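Local coordinates for protein glycosyl hyrolase, family 3 (Deinococcus radiodurans, PDB 3TEV) that probably hydrolyses O-glycosidic bonds, as a family 3 glycoside hydrolase built around a TIM-barrel domain, at residues Asp105-Thr110 and His160-Leu165; Ala116-Leu121 and Ala166-Glu171; Val173-Lys178 and Glu218-Met223. All blocks are in the same frame, centred on the assembly; numbering follows the deposited sequence.

Contact 1. Residues Asp105-Thr110 and His160-Leu165; sequences DDQQLT and HGRAAL
The imidazole of H160 lies against the start of helix 107-124 and the loop residues before it, its edge toward the backbone at D106 N and its two nitrogens held by two side chains. NE2 of H160 donates to OD1 of D105 over 2.6 Å, using that oxygen's anti lone pair, with an N-H...O angle of 151°. The carboxylate and ring planes are 52° apart, so the two groups meet steeply turned rather than coplanar. On the other nitrogen, ND1 of H160 is 2.7 Å from OG1 of T110, a hydrogen bond in which either partner could donate. With OG1 beside its own backbone N (chi1 -59°), T110 turns the hydroxyl to the ring and leaves the methyl facing A163, one turn on in the helix that carries H160. The two bonds fix the rotation of the imidazole.

Van der Waals packing continues from there. CG2 of T110 rests 3.7 Å from CB of A163, and the same CB lies 3.3 Å from the carbonyl O of Q107. Further out, the extended side chain of Q107 brings NE2 4.1 Å from CD of R162, a loose touch. D106 caps the start of the helix, its OD1 accepting from L109 N.

The second partner of D105 OD1 is R159, in a salt bridge. D105 and D106 link helices 98-104 and 107-124; H160 lies on helix 154-169, which also touches the loop at Y150, while L101 of helix 98-104 packs on T110 and L215 of helix 210-215 meets R162.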
ATOM      1  N   ASP A 105     -14.655  19.941  -7.964  1.00 72.22           N
ATOM      2  CA  ASP A 105     -14.211  19.478  -9.274  1.00 69.68           C
ATOM      3  C   ASP A 105     -13.221  20.410  -9.954  1.00 67.97           C
ATOM      4  O   ASP A 105     -13.232  20.566 -11.165  1.00 69.24           O
ATOM      5  CB  ASP A 105     -15.389  19.136 -10.200  1.00 71.95           C
ATOM      6  CG  ASP A 105     -14.979  18.231 -11.361  1.00 72.05           C
ATOM      7  OD1 ASP A 105     -14.017  17.447 -11.204  1.00 71.37           O
ATOM      8  OD2 ASP A 105     -15.616  18.298 -12.431  1.00 73.25           O
ATOM      9  N   ASP A 106     -12.350  21.003  -9.157  1.00 64.92           N
ATOM     10  CA  ASP A 106     -11.221  21.736  -9.688  1.00 63.98           C
ATOM     11  C   ASP A 106      -9.990  20.836  -9.536  1.00 62.01           C
ATOM     12  O   ASP A 106      -9.437  20.687  -8.447  1.00 60.54           O
ATOM     13  CB  ASP A 106     -11.069  23.094  -8.973  1.00 64.55           C
ATOM     14  CG  ASP A 106      -9.883  23.904  -9.477  1.00 65.36           C
ATOM     15  OD1 ASP A 106      -9.028  23.366 -10.212  1.00 64.52           O
ATOM     16  OD2 ASP A 106      -9.800  25.102  -9.132  1.00 68.03           O
ATOM     17  N   GLN A 107      -9.596  20.229 -10.650  1.00 62.80           N
ATOM     18  CA  GLN A 107      -8.458  19.321 -10.726  1.00 62.94           C
ATOM     19  C   GLN A 107      -7.214  19.975 -10.142  1.00 61.44           C
ATOM     20  O   GLN A 107      -6.513  19.369  -9.334  1.00 60.35           O
ATOM     21  CB  GLN A 107      -8.240  18.875 -12.182  1.00 66.44           C
ATOM     22  CG  GLN A 107      -6.871  18.312 -12.506  1.00 72.80           C
ATOM     23  CD  GLN A 107      -6.891  17.379 -13.725  1.00 82.15           C
ATOM     24  OE1 GLN A 107      -7.284  17.797 -14.827  1.00 86.67           O
ATOM     25  NE2 GLN A 107      -6.464  16.108 -13.531  1.00 83.03           N
ATOM     26  N   GLN A 108      -6.971  21.228 -10.525  1.00 52.87           N
ATOM     27  CA  GLN A 108      -5.810  21.968 -10.030  1.00 52.31           C
ATOM     28  C   GLN A 108      -5.842  22.184  -8.505  1.00 50.77           C
ATOM     29  O   GLN A 108      -4.808  22.116  -7.862  1.00 50.44           O
ATOM     30  CB  GLN A 108      -5.647  23.295 -10.787  1.00 53.14           C
ATOM     31  CG  GLN A 108      -4.398  24.098 -10.424  1.00 56.09           C
ATOM     32  CD  GLN A 108      -3.101  23.440 -10.890  1.00 58.66           C
ATOM     33  OE1 GLN A 108      -2.926  23.174 -12.083  1.00 61.07           O
ATOM     34  NE2 GLN A 108      -2.180  23.189  -9.949  1.00 58.33           N
ATOM     35  N   LEU A 109      -7.017  22.436  -7.930  1.00 49.83           N
ATOM     36  CA  LEU A 109      -7.140  22.513  -6.475  1.00 49.32           C
ATOM     37  C   LEU A 109      -6.728  21.188  -5.800  1.00 48.61           C
ATOM     38  O   LEU A 109      -5.953  21.168  -4.827  1.00 48.80           O
ATOM     39  CB  LEU A 109      -8.567  22.886  -6.072  1.00 49.64           C
ATOM     40  CG  LEU A 109      -8.934  22.807  -4.581  1.00 49.72           C
ATOM     41  CD1 LEU A 109      -8.080  23.740  -3.721  1.00 48.92           C
ATOM     42  CD2 LEU A 109     -10.426  23.114  -4.393  1.00 51.69           C
ATOM     43  N   THR A 110      -7.241  20.084  -6.329  1.00 47.32           N
ATOM     44  CA  THR A 110      -6.949  18.775  -5.787  1.00 46.08           C
ATOM     45  C   THR A 110      -5.452  18.544  -5.790  1.00 46.01           C
ATOM     46  O   THR A 110      -4.892  18.122  -4.785  1.00 45.60           O
ATOM     47  CB  THR A 110      -7.675  17.683  -6.579  1.00 45.97           C
ATOM     48  OG1 THR A 110      -9.081  17.929  -6.512  1.00 46.21           O
ATOM     49  CG2 THR A 110      -7.355  16.255  -6.033  1.00 44.42           C
ATOM     50  N   HIS A 160      -9.446  13.298 -10.488  1.00 47.28           N
ATOM     51  CA  HIS A 160      -8.908  13.751  -9.210  1.00 46.80           C
ATOM     52  C   HIS A 160      -7.796  12.852  -8.675  1.00 45.78           C
ATOM     53  O   HIS A 160      -6.879  13.331  -7.996  1.00 45.94           O
ATOM     54  CB  HIS A 160     -10.029  14.002  -8.212  1.00 46.69           C
ATOM     55  CG  HIS A 160     -10.867  15.173  -8.586  1.00 49.07           C
ATOM     56  ND1 HIS A 160     -10.467  16.470  -8.348  1.00 51.08           N
ATOM     57  CD2 HIS A 160     -12.043  15.256  -9.254  1.00 50.70           C
ATOM     58  CE1 HIS A 160     -11.383  17.303  -8.817  1.00 52.48           C
ATOM     59  NE2 HIS A 160     -12.348  16.590  -9.374  1.00 52.06           N
ATOM     60  N   GLY A 161      -7.855  11.564  -9.017  1.00 44.81           N
ATOM     61  CA  GLY A 161      -6.766  10.639  -8.699  1.00 43.91           C
ATOM     62  C   GLY A 161      -5.460  11.097  -9.329  1.00 43.79           C
ATOM     63  O   GLY A 161      -4.414  11.069  -8.690  1.00 43.35           O
ATOM     64  N   ARG A 162      -5.534  11.534 -10.582  1.00 44.57           N
ATOM     65  CA  ARG A 162      -4.363  12.034 -11.325  1.00 45.51           C
ATOM     66  C   ARG A 162      -3.731  13.222 -10.600  1.00 44.89           C
ATOM     67  O   ARG A 162      -2.495  13.304 -10.458  1.00 44.72           O
ATOM     68  CB  ARG A 162      -4.753  12.451 -12.759  1.00 46.08           C
ATOM     69  CG  ARG A 162      -3.548  12.784 -13.670  1.00 48.88           C
ATOM     70  CD  ARG A 162      -3.917  13.289 -15.077  1.00 55.32           C
ATOM     71  NE  ARG A 162      -4.973  12.498 -15.723  1.00 59.73           N
ATOM     72  CZ  ARG A 162      -4.784  11.416 -16.486  1.00 61.88           C
ATOM     73  NH1 ARG A 162      -3.553  10.944 -16.723  1.00 62.99           N
ATOM     74  NH2 ARG A 162      -5.841  10.796 -17.012  1.00 62.05           N
ATOM     75  N   ALA A 163      -4.590  14.127 -10.139  1.00 44.09           N
ATOM     76  CA  ALA A 163      -4.153  15.337  -9.436  1.00 43.74           C
ATOM     77  C   ALA A 163      -3.457  14.997  -8.116  1.00 43.19           C
ATOM     78  O   ALA A 163      -2.428  15.578  -7.778  1.00 43.38           O
ATOM     79  CB  ALA A 163      -5.345  16.258  -9.188  1.00 43.49           C
ATOM     80  N   ALA A 164      -4.031  14.049  -7.378  1.00 42.66           N
ATOM     81  CA  ALA A 164      -3.480  13.608  -6.095  1.00 41.77           C
ATOM     82  C   ALA A 164      -2.108  12.962  -6.261  1.00 41.36           C
ATOM     83  O   ALA A 164      -1.180  13.244  -5.484  1.00 41.28           O
ATOM     84  CB  ALA A 164      -4.447  12.656  -5.414  1.00 41.72           C
ATOM     85  N   LEU A 165      -1.980  12.108  -7.279  1.00 40.94           N
ATOM     86  CA  LEU A 165      -0.698  11.467  -7.599  1.00 40.48           C
ATOM     87  C   LEU A 165       0.360  12.514  -7.944  1.00 41.12           C
ATOM     88  O   LEU A 165       1.480  12.455  -7.426  1.00 41.47           O
ATOM     89  CB  LEU A 165      -0.845  10.486  -8.762  1.00 39.66           C
ATOM     90  CG  LEU A 165      -1.705   9.237  -8.566  1.00 39.53           C
ATOM     91  CD1 LEU A 165      -2.103   8.687  -9.928  1.00 40.68           C
ATOM     92  CD2 LEU A 165      -0.992   8.148  -7.746  1.00 38.53           C
TER

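Contact 2. Residues Ala116-Leu121 and Ala166-Glu171; sequences ALARQL and AGHTRE
R119 and E171 supply the charged part of this contact. NH1 of R119 donates to OE2 of E171 over 2.9 Å, with an N-H...O angle of 146°. The oxygen lies close to the guanidinium plane, at its edge, yet the donor approaches from above the carboxylate plane, and the two flat groups are turned 80° apart. The bend of R119 at chi3 swings NE round toward its own helix, and the guanidinium sits with one face over CA of A116, offset toward the rim. The same OE2 of E171 is also 3.2 Å from NH1 of R170, so one carboxylate oxygen draws in two arginines and would probably ease the repulsion between them. A water accepts from both NH1 of R119 and NH2 of R170, bridging them a second time. R170 is anchored from the other helix as well, by salt bridges to E111 and D112.

Contacts through carbon lie beneath these charges. CB of A118, pointing at the opposite segment, is 3.7 Å from CB of E171 and 3.8 Å from CD2 of H168, wedged between the two side chains. CG of R119 adds a close touch, 3.4 Å from CD of E171. L117 reaches H168 more distantly, with CD2 of L117 4.3 Å from NE2 of the imidazole, at an oblique approach.

Polar bonds of the imidazole run to other parts of the chain: H168 ND1 to A164 O, one turn back in its own helix, and H168 NE2 to the side-chain amide of N129. Both ring nitrogens are thereby engaged.

A118, facing G167 and H168, lets the backbones approach, its CA 5.3 Å from CA of H168, with a salt-bridge network on the more solvent-exposed side, where E171 follows helix 154-169. This is neighbour packing in a TIM barrel's outer layer, helices 107-124 and 154-169 lying on either side of strand 128-129 in the chain.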
ATOM      1  N   ALA A 116       0.531  20.386  -0.979  1.00 48.10           N
ATOM      2  CA  ALA A 116       0.785  20.938   0.367  1.00 48.62           C
ATOM      3  C   ALA A 116       0.911  19.846   1.422  1.00 48.41           C
ATOM      4  O   ALA A 116       1.731  19.939   2.317  1.00 48.65           O
ATOM      5  CB  ALA A 116      -0.286  21.894   0.770  1.00 48.54           C
ATOM      6  N   LEU A 117       0.083  18.817   1.321  1.00 47.98           N
ATOM      7  CA  LEU A 117       0.170  17.715   2.245  1.00 47.65           C
ATOM      8  C   LEU A 117       1.529  17.017   2.085  1.00 46.75           C
ATOM      9  O   LEU A 117       2.197  16.692   3.068  1.00 46.20           O
ATOM     10  CB  LEU A 117      -0.998  16.749   2.029  1.00 47.93           C
ATOM     11  CG  LEU A 117      -0.873  15.362   2.671  1.00 50.07           C
ATOM     12  CD1 LEU A 117      -0.646  15.433   4.223  1.00 52.70           C
ATOM     13  CD2 LEU A 117      -2.096  14.491   2.304  1.00 51.30           C
ATOM     14  N   ALA A 118       1.944  16.815   0.843  1.00 46.56           N
ATOM     15  CA  ALA A 118       3.221  16.140   0.575  1.00 46.50           C
ATOM     16  C   ALA A 118       4.426  16.951   1.098  1.00 47.08           C
ATOM     17  O   ALA A 118       5.381  16.365   1.634  1.00 46.79           O
ATOM     18  CB  ALA A 118       3.362  15.801  -0.905  1.00 45.68           C
ATOM     19  N   ARG A 119       4.361  18.281   0.980  1.00 47.64           N
ATOM     20  CA  ARG A 119       5.412  19.170   1.494  1.00 49.03           C
ATOM     21  C   ARG A 119       5.543  19.061   3.004  1.00 49.77           C
ATOM     22  O   ARG A 119       6.658  19.104   3.532  1.00 49.95           O
ATOM     23  CB  ARG A 119       5.164  20.650   1.134  1.00 49.31           C
ATOM     24  CG  ARG A 119       5.455  21.015  -0.308  1.00 50.06           C
ATOM     25  CD  ARG A 119       5.457  22.529  -0.544  1.00 52.21           C
ATOM     26  NE  ARG A 119       4.149  23.144  -0.293  1.00 52.66           N
ATOM     27  CZ  ARG A 119       3.162  23.237  -1.188  1.00 52.85           C
ATOM     28  NH1 ARG A 119       3.307  22.756  -2.417  1.00 50.66           N
ATOM     29  NH2 ARG A 119       2.027  23.835  -0.854  1.00 53.78           N
ATOM     30  N   GLN A 120       4.411  18.965   3.697  1.00 50.13           N
ATOM     31  CA  GLN A 120       4.450  18.757   5.133  1.00 51.31           C
ATOM     32  C   GLN A 120       5.086  17.379   5.456  1.00 50.06           C
ATOM     33  O   GLN A 120       5.917  17.273   6.359  1.00 49.94           O
ATOM     34  CB  GLN A 120       3.059  18.928   5.763  1.00 52.21           C
ATOM     35  CG  GLN A 120       3.090  19.091   7.302  1.00 58.17           C
ATOM     36  CD  GLN A 120       3.484  20.522   7.787  1.00 64.72           C
ATOM     37  OE1 GLN A 120       3.204  21.546   7.119  1.00 68.01           O
ATOM     38  NE2 GLN A 120       4.119  20.589   8.965  1.00 66.79           N
ATOM     39  N   LEU A 121       4.723  16.343   4.702  1.00 48.74           N
ATOM     40  CA  LEU A 121       5.280  15.012   4.927  1.00 47.87           C
ATOM     41  C   LEU A 121       6.788  15.003   4.670  1.00 48.34           C
ATOM     42  O   LEU A 121       7.563  14.499   5.471  1.00 47.84           O
ATOM     43  CB  LEU A 121       4.582  13.965   4.058  1.00 46.75           C
ATOM     44  CG  LEU A 121       3.096  13.698   4.315  1.00 46.28           C
ATOM     45  CD1 LEU A 121       2.593  12.534   3.453  1.00 44.75           C
ATOM     46  CD2 LEU A 121       2.807  13.426   5.787  1.00 45.17           C
ATOM     47  N   ALA A 166      -0.009  13.481  -8.785  1.00 41.39           N
ATOM     48  CA  ALA A 166       0.943  14.476  -9.282  1.00 42.50           C
ATOM     49  C   ALA A 166       1.393  15.438  -8.188  1.00 42.85           C
ATOM     50  O   ALA A 166       2.531  15.858  -8.166  1.00 43.42           O
ATOM     51  CB  ALA A 166       0.357  15.254 -10.486  1.00 42.50           C
ATOM     52  N   GLY A 167       0.484  15.799  -7.289  1.00 43.35           N
ATOM     53  CA  GLY A 167       0.829  16.630  -6.143  1.00 42.94           C
ATOM     54  C   GLY A 167       1.854  15.983  -5.222  1.00 43.03           C
ATOM     55  O   GLY A 167       2.684  16.683  -4.649  1.00 43.46           O
ATOM     56  N   HIS A 168       1.806  14.657  -5.076  1.00 42.52           N
ATOM     57  CA  HIS A 168       2.777  13.951  -4.246  1.00 42.44           C
ATOM     58  C   HIS A 168       4.102  13.803  -4.985  1.00 42.94           C
ATOM     59  O   HIS A 168       5.156  14.156  -4.482  1.00 42.68           O
ATOM     60  CB  HIS A 168       2.234  12.579  -3.824  1.00 42.17           C
ATOM     61  CG  HIS A 168       1.319  12.641  -2.648  1.00 42.01           C
ATOM     62  ND1 HIS A 168      -0.024  12.922  -2.767  1.00 43.32           N
ATOM     63  CD2 HIS A 168       1.563  12.506  -1.324  1.00 41.34           C
ATOM     64  CE1 HIS A 168      -0.575  12.940  -1.564  1.00 43.42           C
ATOM     65  NE2 HIS A 168       0.369  12.694  -0.669  1.00 42.11           N
ATOM     66  N   THR A 169       4.015  13.265  -6.188  1.00 44.05           N
ATOM     67  CA  THR A 169       5.149  12.999  -7.045  1.00 45.64           C
ATOM     68  C   THR A 169       6.022  14.234  -7.232  1.00 47.04           C
ATOM     69  O   THR A 169       7.244  14.173  -7.041  1.00 47.32           O
ATOM     70  CB  THR A 169       4.630  12.450  -8.384  1.00 45.68           C
ATOM     71  OG1 THR A 169       4.240  11.083  -8.190  1.00 46.11           O
ATOM     72  CG2 THR A 169       5.692  12.477  -9.434  1.00 48.30           C
ATOM     73  N   ARG A 170       5.402  15.366  -7.563  1.00 48.17           N
ATOM     74  CA  ARG A 170       6.181  16.583  -7.773  1.00 49.99           C
ATOM     75  C   ARG A 170       6.810  17.140  -6.483  1.00 50.08           C
ATOM     76  O   ARG A 170       7.740  17.942  -6.556  1.00 50.19           O
ATOM     77  CB  ARG A 170       5.374  17.653  -8.531  1.00 50.29           C
ATOM     78  CG  ARG A 170       4.258  18.334  -7.743  1.00 53.02           C
ATOM     79  CD  ARG A 170       3.529  19.285  -8.699  1.00 58.20           C
ATOM     80  NE  ARG A 170       2.408  20.086  -8.195  1.00 59.44           N
ATOM     81  CZ  ARG A 170       2.518  21.159  -7.404  1.00 62.77           C
ATOM     82  NH1 ARG A 170       3.719  21.506  -6.910  1.00 63.38           N
ATOM     83  NH2 ARG A 170       1.418  21.873  -7.075  1.00 61.16           N
ATOM     84  N   GLU A 171       6.315  16.709  -5.318  1.00 49.55           N
ATOM     85  CA  GLU A 171       6.894  17.137  -4.047  1.00 49.35           C
ATOM     86  C   GLU A 171       7.848  16.094  -3.436  1.00 48.76           C
ATOM     87  O   GLU A 171       8.301  16.249  -2.297  1.00 49.61           O
ATOM     88  CB  GLU A 171       5.818  17.569  -3.038  1.00 49.00           C
ATOM     89  CG  GLU A 171       4.952  18.806  -3.459  1.00 51.35           C
ATOM     90  CD  GLU A 171       5.719  20.133  -3.609  1.00 52.80           C
ATOM     91  OE1 GLU A 171       6.948  20.188  -3.371  1.00 54.35           O
ATOM     92  OE2 GLU A 171       5.081  21.151  -3.982  1.00 56.49           O
TER
HETATM   93  O   HOH W   1       1.556  23.841  -4.783  1.00 54.58           O

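Contact 3. Residues Val173-Lys178 and Glu218-Met223; sequences VAPCAK and ETPAIM
A177 is bonded through both its N-H and its C=O to the strand at I222. Its N donates to A221 O over 3.1 Å, and its O accepts from M223 N over 2.8 Å in a nearly straight bond of 176°. This is the parallel pattern in which one residue grips the two neighbours of its opposite number, I222. Two CA-H...O contacts, C176 CA to A221 O and I222 CA to A177 O, add to the join.

Side chains pack around this core. C176 has SG anti to its backbone N (chi1 -177°), which lays the sulfur over the other strand, 3.5 Å from M223 N and 3.8 Å from CB of M223. CB of A177 meets CG2 of T219 at 3.7 Å, on the sheet face it shares with I222. Beyond the bridge, K178 and the selenomethionine M223 run side by side in the same direction, their CB atoms 3.9 Å apart. At the other end the rings of P175 and P220 cross at about a right angle, CD of P175 to CG of P220 at 3.7 Å. An alanine in place of P220 would probably open a gap beside the P175 ring and leave it less firmly seated.

Outer partners position these groups. Helix 314-330 backs P220 through L327 and R330, V260 of strand 258-261 backs both C176 and M223, T219 OG1 bonds L215 O, and K178 NZ bonds F130 O.

In this buried contact the strand-to-strand polar demand is met by backbone atoms, and the side chains that touch across it do so through carbon, sulfur and selenium; the amine of K178 reaches away from this contact to a carbonyl of another part of the barrel.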
ATOM      1  N   VAL A 173       7.203  12.805  -2.630  1.00 42.35           N
ATOM      2  CA  VAL A 173       6.605  11.782  -1.782  1.00 41.05           C
ATOM      3  C   VAL A 173       5.950  10.756  -2.711  1.00 40.43           C
ATOM      4  O   VAL A 173       5.216  11.138  -3.648  1.00 40.18           O
ATOM      5  CB  VAL A 173       5.533  12.380  -0.818  1.00 41.21           C
ATOM      6  CG1 VAL A 173       4.761  11.285  -0.086  1.00 40.71           C
ATOM      7  CG2 VAL A 173       6.158  13.341   0.181  1.00 40.90           C
ATOM      8  N   ALA A 174       6.230   9.471  -2.482  1.00 38.58           N
ATOM      9  CA  ALA A 174       5.572   8.415  -3.242  1.00 37.99           C
ATOM     10  C   ALA A 174       4.125   8.333  -2.793  1.00 37.66           C
ATOM     11  O   ALA A 174       3.865   8.242  -1.601  1.00 38.13           O
ATOM     12  CB  ALA A 174       6.244   7.077  -3.021  1.00 37.20           C
ATOM     13  N   PRO A 175       3.173   8.400  -3.736  1.00 37.33           N
ATOM     14  CA  PRO A 175       1.796   8.130  -3.343  1.00 37.46           C
ATOM     15  C   PRO A 175       1.505   6.659  -3.609  1.00 38.23           C
ATOM     16  O   PRO A 175       2.203   6.036  -4.401  1.00 39.43           O
ATOM     17  CB  PRO A 175       0.999   9.032  -4.286  1.00 36.71           C
ATOM     18  CG  PRO A 175       1.818   9.063  -5.527  1.00 36.65           C
ATOM     19  CD  PRO A 175       3.260   8.908  -5.121  1.00 36.89           C
ATOM     20  N   CYS A 176       0.498   6.096  -2.972  1.00 38.88           N
ATOM     21  CA  CYS A 176       0.150   4.700  -3.236  1.00 39.34           C
ATOM     22  C   CYS A 176      -1.349   4.611  -3.466  1.00 40.22           C
ATOM     23  O   CYS A 176      -2.121   4.886  -2.549  1.00 40.77           O
ATOM     24  CB  CYS A 176       0.569   3.821  -2.060  1.00 39.17           C
ATOM     25  SG  CYS A 176       0.285   2.024  -2.249  1.00 39.13           S
ATOM     26  N   ALA A 177      -1.755   4.261  -4.684  1.00 40.47           N
ATOM     27  CA  ALA A 177      -3.163   4.121  -5.030  1.00 41.10           C
ATOM     28  C   ALA A 177      -3.770   2.898  -4.317  1.00 41.94           C
ATOM     29  O   ALA A 177      -3.131   1.846  -4.227  1.00 42.33           O
ATOM     30  CB  ALA A 177      -3.309   3.978  -6.531  1.00 40.75           C
ATOM     31  N   LYS A 178      -4.994   3.036  -3.813  1.00 42.22           N
ATOM     32  CA  LYS A 178      -5.671   1.921  -3.153  1.00 42.82           C
ATOM     33  C   LYS A 178      -7.189   1.964  -3.438  1.00 43.34           C
ATOM     34  O   LYS A 178      -7.684   3.011  -3.858  1.00 43.39           O
ATOM     35  CB  LYS A 178      -5.386   1.965  -1.659  1.00 42.49           C
ATOM     36  CG  LYS A 178      -5.716   3.284  -1.023  1.00 42.41           C
ATOM     37  CD  LYS A 178      -5.228   3.367   0.421  1.00 42.46           C
ATOM     38  CE  LYS A 178      -5.966   4.501   1.127  1.00 42.53           C
ATOM     39  NZ  LYS A 178      -5.376   4.822   2.445  1.00 41.38           N
ATOM     40  N   GLU A 218       1.513   6.907 -13.962  1.00 48.09           N
ATOM     41  CA  GLU A 218       1.715   7.919 -12.925  1.00 47.48           C
ATOM     42  C   GLU A 218       1.686   7.331 -11.511  1.00 45.28           C
ATOM     43  O   GLU A 218       1.826   8.066 -10.535  1.00 44.63           O
ATOM     44  CB  GLU A 218       0.626   9.004 -13.006  1.00 48.46           C
ATOM     45  CG  GLU A 218       0.857  10.084 -14.057  1.00 54.10           C
ATOM     46  CD  GLU A 218       0.458   9.632 -15.448  1.00 59.82           C
ATOM     47  OE1 GLU A 218      -0.469   8.788 -15.550  1.00 62.65           O
ATOM     48  OE2 GLU A 218       1.076  10.115 -16.433  1.00 62.65           O
ATOM     49  N   THR A 219       1.477   6.021 -11.401  1.00 43.02           N
ATOM     50  CA  THR A 219       1.313   5.364 -10.107  1.00 41.35           C
ATOM     51  C   THR A 219       2.549   4.526  -9.725  1.00 39.86           C
ATOM     52  O   THR A 219       2.728   3.427 -10.228  1.00 39.58           O
ATOM     53  CB  THR A 219       0.032   4.477 -10.112  1.00 41.47           C
ATOM     54  OG1 THR A 219      -1.085   5.250 -10.572  1.00 42.29           O
ATOM     55  CG2 THR A 219      -0.271   3.941  -8.728  1.00 41.22           C
ATOM     56  N   PRO A 220       3.392   5.037  -8.816  1.00 38.79           N
ATOM     57  CA  PRO A 220       4.629   4.325  -8.448  1.00 37.87           C
ATOM     58  C   PRO A 220       4.408   3.107  -7.517  1.00 36.97           C
ATOM     59  O   PRO A 220       5.291   2.238  -7.429  1.00 35.97           O
ATOM     60  CB  PRO A 220       5.455   5.388  -7.722  1.00 37.54           C
ATOM     61  CG  PRO A 220       4.616   6.643  -7.726  1.00 38.86           C
ATOM     62  CD  PRO A 220       3.224   6.283  -8.055  1.00 38.64           C
ATOM     63  N   ALA A 221       3.249   3.064  -6.849  1.00 36.17           N
ATOM     64  CA  ALA A 221       2.885   1.988  -5.915  1.00 35.44           C
ATOM     65  C   ALA A 221       1.378   1.790  -5.875  1.00 35.83           C
ATOM     66  O   ALA A 221       0.592   2.763  -6.003  1.00 36.02           O
ATOM     67  CB  ALA A 221       3.391   2.283  -4.530  1.00 34.79           C
ATOM     68  N   ILE A 222       0.978   0.530  -5.712  1.00 35.24           N
ATOM     69  CA  ILE A 222      -0.414   0.156  -5.629  1.00 35.32           C
ATOM     70  C   ILE A 222      -0.622  -0.761  -4.427  1.00 35.44           C
ATOM     71  O   ILE A 222       0.146  -1.690  -4.240  1.00 34.86           O
ATOM     72  CB  ILE A 222      -0.838  -0.609  -6.879  1.00 35.41           C
ATOM     73  CG1 ILE A 222      -0.805   0.322  -8.106  1.00 36.19           C
ATOM     74  CG2 ILE A 222      -2.247  -1.187  -6.683  1.00 36.31           C
ATOM     75  CD1 ILE A 222      -1.292  -0.330  -9.398  1.00 34.90           C
HETATM   76  N   MSE A 223      -1.657  -0.493  -3.634  1.00 35.83           N
HETATM   77  CA  MSE A 223      -2.015  -1.338  -2.514  1.00 36.76           C
HETATM   78  C   MSE A 223      -3.209  -2.195  -2.893  1.00 37.45           C
HETATM   79  O   MSE A 223      -4.220  -1.675  -3.411  1.00 37.10           O
HETATM   80  CB  MSE A 223      -2.358  -0.519  -1.294  1.00 37.05           C
HETATM   81  CG  MSE A 223      -2.557  -1.370  -0.034  1.00 40.14           C
HETATM   82 SE   MSE A 223      -3.578  -0.382   1.247  0.75 45.33          SE
HETATM   83  CE  MSE A 223      -2.630  -0.750   2.841  1.00 48.16           C
TER

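Contacts 1 and 2 join the same pair of helices, 107-124 and 154-169, at points whose centres lie about 12 Å apart, while contact 3 lies deeper, its centre about 7 Å from that of the chain. Helix 154-169 leads through a short loop into strand 174-180, so the outer layer is tied to the sheet: L165 CD2 packs 3.7 Å from P175 CG, and H168 CB comes 3.8 Å from P175 CB. Centres of contacts 1 and 3 are about 15 Å apart, those of contacts 2 and 3 about 13 Å. In TIM-barrel enzymes the active site lies at the carboxyl ends of the strands, the end toward which strands 174-180 and 221-224 run.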